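Local coordinates for protein rubisco operon transcriptional regulator (PDB 5Y2W) that probably represses transcription of carbon-uptake genes as a LysR-type regulator, its regulatory domain binding 2-phosphoglycolate as a metabolic signal, at residues I64-P69 and I183-Y188. Residues are numbered along the deposited sequence; the frame is centred on the assembly and turned at random.
With PGA (2-phosphoglycolic acid), chain B.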
loop_
_atom_site.group_PDB
_atom_site.type_symbol
_atom_site.label_atom_id
_atom_site.label_comp_id
_atom_site.label_asym_id
_atom_site.label_seq_id
_atom_site.Cartn_x
_atom_site.Cartn_y
_atom_site.Cartn_z
ATOM N N ILE A 64 14.448 5.393 3.180
ATOM C CA ILE A 64 13.907 6.575 2.533
ATOM C C ILE A 64 12.766 7.176 3.352
ATOM O O ILE A 64 11.721 6.535 3.678
ATOM C CB ILE A 64 13.497 6.223 1.129
ATOM C CG1 ILE A 64 14.763 5.699 0.434
ATOM C CG2 ILE A 64 12.842 7.426 0.433
ATOM C CD1 ILE A 64 14.795 5.838 -1.070
ATOM N N VAL A 65 13.013 8.421 3.731
ATOM C CA VAL A 65 12.161 9.164 4.629
ATOM C C VAL A 65 12.033 10.601 4.103
ATOM O O VAL A 65 12.872 11.044 3.320
ATOM C CB VAL A 65 12.740 9.179 6.021
ATOM C CG1 VAL A 65 12.898 7.748 6.497
ATOM C CG2 VAL A 65 14.073 9.949 6.056
ATOM N N SER A 66 10.942 11.276 4.475
ATOM C CA SER A 66 10.793 12.728 4.299
ATOM C C SER A 66 11.146 13.586 5.536
ATOM O O SER A 66 11.575 14.710 5.422
ATOM C CB SER A 66 9.343 13.039 3.907
ATOM O OG SER A 66 9.088 12.475 2.668
ATOM N N GLU A 67 10.835 13.060 6.698
ATOM C CA GLU A 67 11.087 13.704 7.974
ATOM C C GLU A 67 11.991 12.736 8.773
ATOM O O GLU A 67 11.573 11.672 9.169
ATOM C CB GLU A 67 9.791 14.007 8.735
ATOM C CG GLU A 67 10.054 14.873 9.957
ATOM C CD GLU A 67 8.887 15.071 10.903
ATOM O OE1 GLU A 67 7.793 14.464 10.740
ATOM O OE2 GLU A 67 9.086 15.875 11.833
ATOM N N PRO A 68 13.254 13.105 8.973
ATOM C CA PRO A 68 14.227 12.377 9.799
ATOM C C PRO A 68 13.682 12.110 11.196
ATOM O O PRO A 68 13.189 13.049 11.832
ATOM C CB PRO A 68 15.394 13.378 9.920
ATOM C CG PRO A 68 15.306 14.181 8.679
ATOM C CD PRO A 68 13.833 14.296 8.339
ATOM N N PRO A 69 13.732 10.850 11.673
ATOM C CA PRO A 69 13.329 10.660 13.068
ATOM C C PRO A 69 14.196 11.442 14.043
ATOM O O PRO A 69 15.404 11.538 13.867
ATOM C CB PRO A 69 13.444 9.139 13.264
ATOM C CG PRO A 69 13.127 8.602 11.923
ATOM C CD PRO A 69 13.801 9.561 10.965
ATOM N N ILE A 183 2.743 21.226 0.602
ATOM C CA ILE A 183 3.592 21.213 1.754
ATOM C C ILE A 183 4.939 20.809 1.203
ATOM O O ILE A 183 5.076 19.734 0.577
ATOM C CB ILE A 183 3.139 20.240 2.829
ATOM C CG1 ILE A 183 1.734 20.685 3.304
ATOM C CG2 ILE A 183 4.183 20.194 3.981
ATOM C CD1 ILE A 183 1.223 20.003 4.557
ATOM N N LYS A 184 5.905 21.697 1.358
ATOM C CA LYS A 184 7.258 21.451 0.784
ATOM C C LYS A 184 8.019 20.394 1.616
ATOM O O LYS A 184 8.138 20.492 2.798
ATOM C CB LYS A 184 8.058 22.739 0.737
ATOM C CG LYS A 184 7.574 23.710 -0.338
ATOM C CD LYS A 184 8.206 25.093 -0.151
ATOM C CE LYS A 184 7.466 26.171 -0.917
ATOM N NZ LYS A 184 6.129 26.448 -0.304
ATOM N N ARG A 185 8.441 19.331 0.987
ATOM C CA ARG A 185 8.944 18.192 1.739
ATOM C C ARG A 185 9.814 17.444 0.757
ATOM O O ARG A 185 9.691 17.608 -0.451
ATOM C CB ARG A 185 7.718 17.437 2.218
ATOM C CG ARG A 185 7.870 16.170 2.982
ATOM C CD ARG A 185 6.440 15.640 3.218
ATOM N NE ARG A 185 6.344 14.374 3.964
ATOM C CZ ARG A 185 6.453 14.271 5.289
ATOM N NH1 ARG A 185 6.611 15.356 6.005
ATOM N NH2 ARG A 185 6.334 13.093 5.901
ATOM N N ARG A 186 10.702 16.613 1.242
ATOM C CA ARG A 186 11.689 16.062 0.321
ATOM C C ARG A 186 11.800 14.631 0.699
ATOM O O ARG A 186 11.506 14.318 1.833
ATOM C CB ARG A 186 13.022 16.798 0.520
ATOM C CG ARG A 186 12.898 18.314 0.279
ATOM C CD ARG A 186 14.190 19.070 0.350
ATOM N NE ARG A 186 14.989 18.960 -0.876
ATOM C CZ ARG A 186 16.295 19.296 -0.992
ATOM N NH1 ARG A 186 17.012 19.741 0.048
ATOM N NH2 ARG A 186 16.899 19.151 -2.176
ATOM N N TRP A 187 12.147 13.764 -0.254
ATOM C CA TRP A 187 12.620 12.440 0.067
ATOM C C TRP A 187 14.141 12.442 0.327
ATOM O O TRP A 187 14.919 12.957 -0.461
ATOM C CB TRP A 187 12.317 11.482 -1.087
ATOM C CG TRP A 187 10.906 10.998 -1.197
ATOM C CD1 TRP A 187 9.944 10.981 -0.229
ATOM C CD2 TRP A 187 10.326 10.411 -2.342
ATOM N NE1 TRP A 187 8.790 10.421 -0.714
ATOM C CE2 TRP A 187 9.001 10.057 -2.005
ATOM C CE3 TRP A 187 10.815 10.090 -3.620
ATOM C CZ2 TRP A 187 8.147 9.462 -2.901
ATOM C CZ3 TRP A 187 9.953 9.527 -4.512
ATOM C CH2 TRP A 187 8.630 9.180 -4.129
ATOM N N TYR A 188 14.539 11.802 1.414
ATOM C CA TYR A 188 15.923 11.654 1.771
ATOM C C TYR A 188 16.279 10.207 1.772
ATOM O O TYR A 188 15.477 9.374 2.195
ATOM C CB TYR A 188 16.167 12.154 3.176
ATOM C CG TYR A 188 15.946 13.631 3.400
ATOM C CD1 TYR A 188 16.905 14.572 3.027
ATOM C CD2 TYR A 188 14.780 14.083 4.033
ATOM C CE1 TYR A 188 16.714 15.927 3.275
ATOM C CE2 TYR A 188 14.574 15.417 4.266
ATOM C CZ TYR A 188 15.547 16.338 3.900
ATOM O OH TYR A 188 15.285 17.646 4.173
HETATM P P PGA B . 3.976 8.355 5.695
HETATM O O1P PGA B . 5.113 9.100 4.821
HETATM O O2P PGA B . 3.773 7.022 5.055
HETATM O O3P PGA B . 2.772 9.309 5.631
HETATM O O4P PGA B . 4.636 8.105 7.000
HETATM C C2 PGA B . 5.108 9.325 3.428
HETATM C C1 PGA B . 5.579 10.725 3.056
HETATM O O1 PGA B . 5.619 11.060 1.831
HETATM O O2 PGA B . 5.912 11.489 3.986
HETATM O O HOH W 1 10.910 16.776 4.084
HETATM O O HOH W 2 6.039 14.579 8.601
#
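R185 lays its guanidinium against S66, whose CB sits over one face, offset toward the rim, with S66 CB 3.3 Å from R185 NE. CG of R185 is anti to the backbone N (chi1 178°) and the chain runs extended to NE, a reach suited to arginine. NE and NH2 both donate to one carboxylate oxygen of 2-phosphoglycolate, the shorter bond being R185 NH2 to PGA O2 at 2.5 Å, while NH1 reaches E67 OE1 through a water. An alanine in place of R185 would remove both donors and probably leave the carboxylate less firmly held and S66 CB uncovered. A small serine suits the spot beneath the guanidinium: its OG is hydrogen-bonded to N82 ND2, only weakly to R186 O, and meets the W187 ring at its edge (S66 OG to W187 CD1, 3.4 Å). V65, beta-branched as suits a strand, forms an antiparallel hydrogen-bonded pair with Y188, Y188 N lying 2.6 Å from V65 O. Their side chains cross at about a right angle, and the tyrosine turns its polarised C-H edge to S66 O, with Y188 CE2 3.3 Å away. Strand 62-65 thus ends, and strand 186-192 begins, at the ligand cleft, as in the periplasmic-binding-protein-like fold of LysR effector domains.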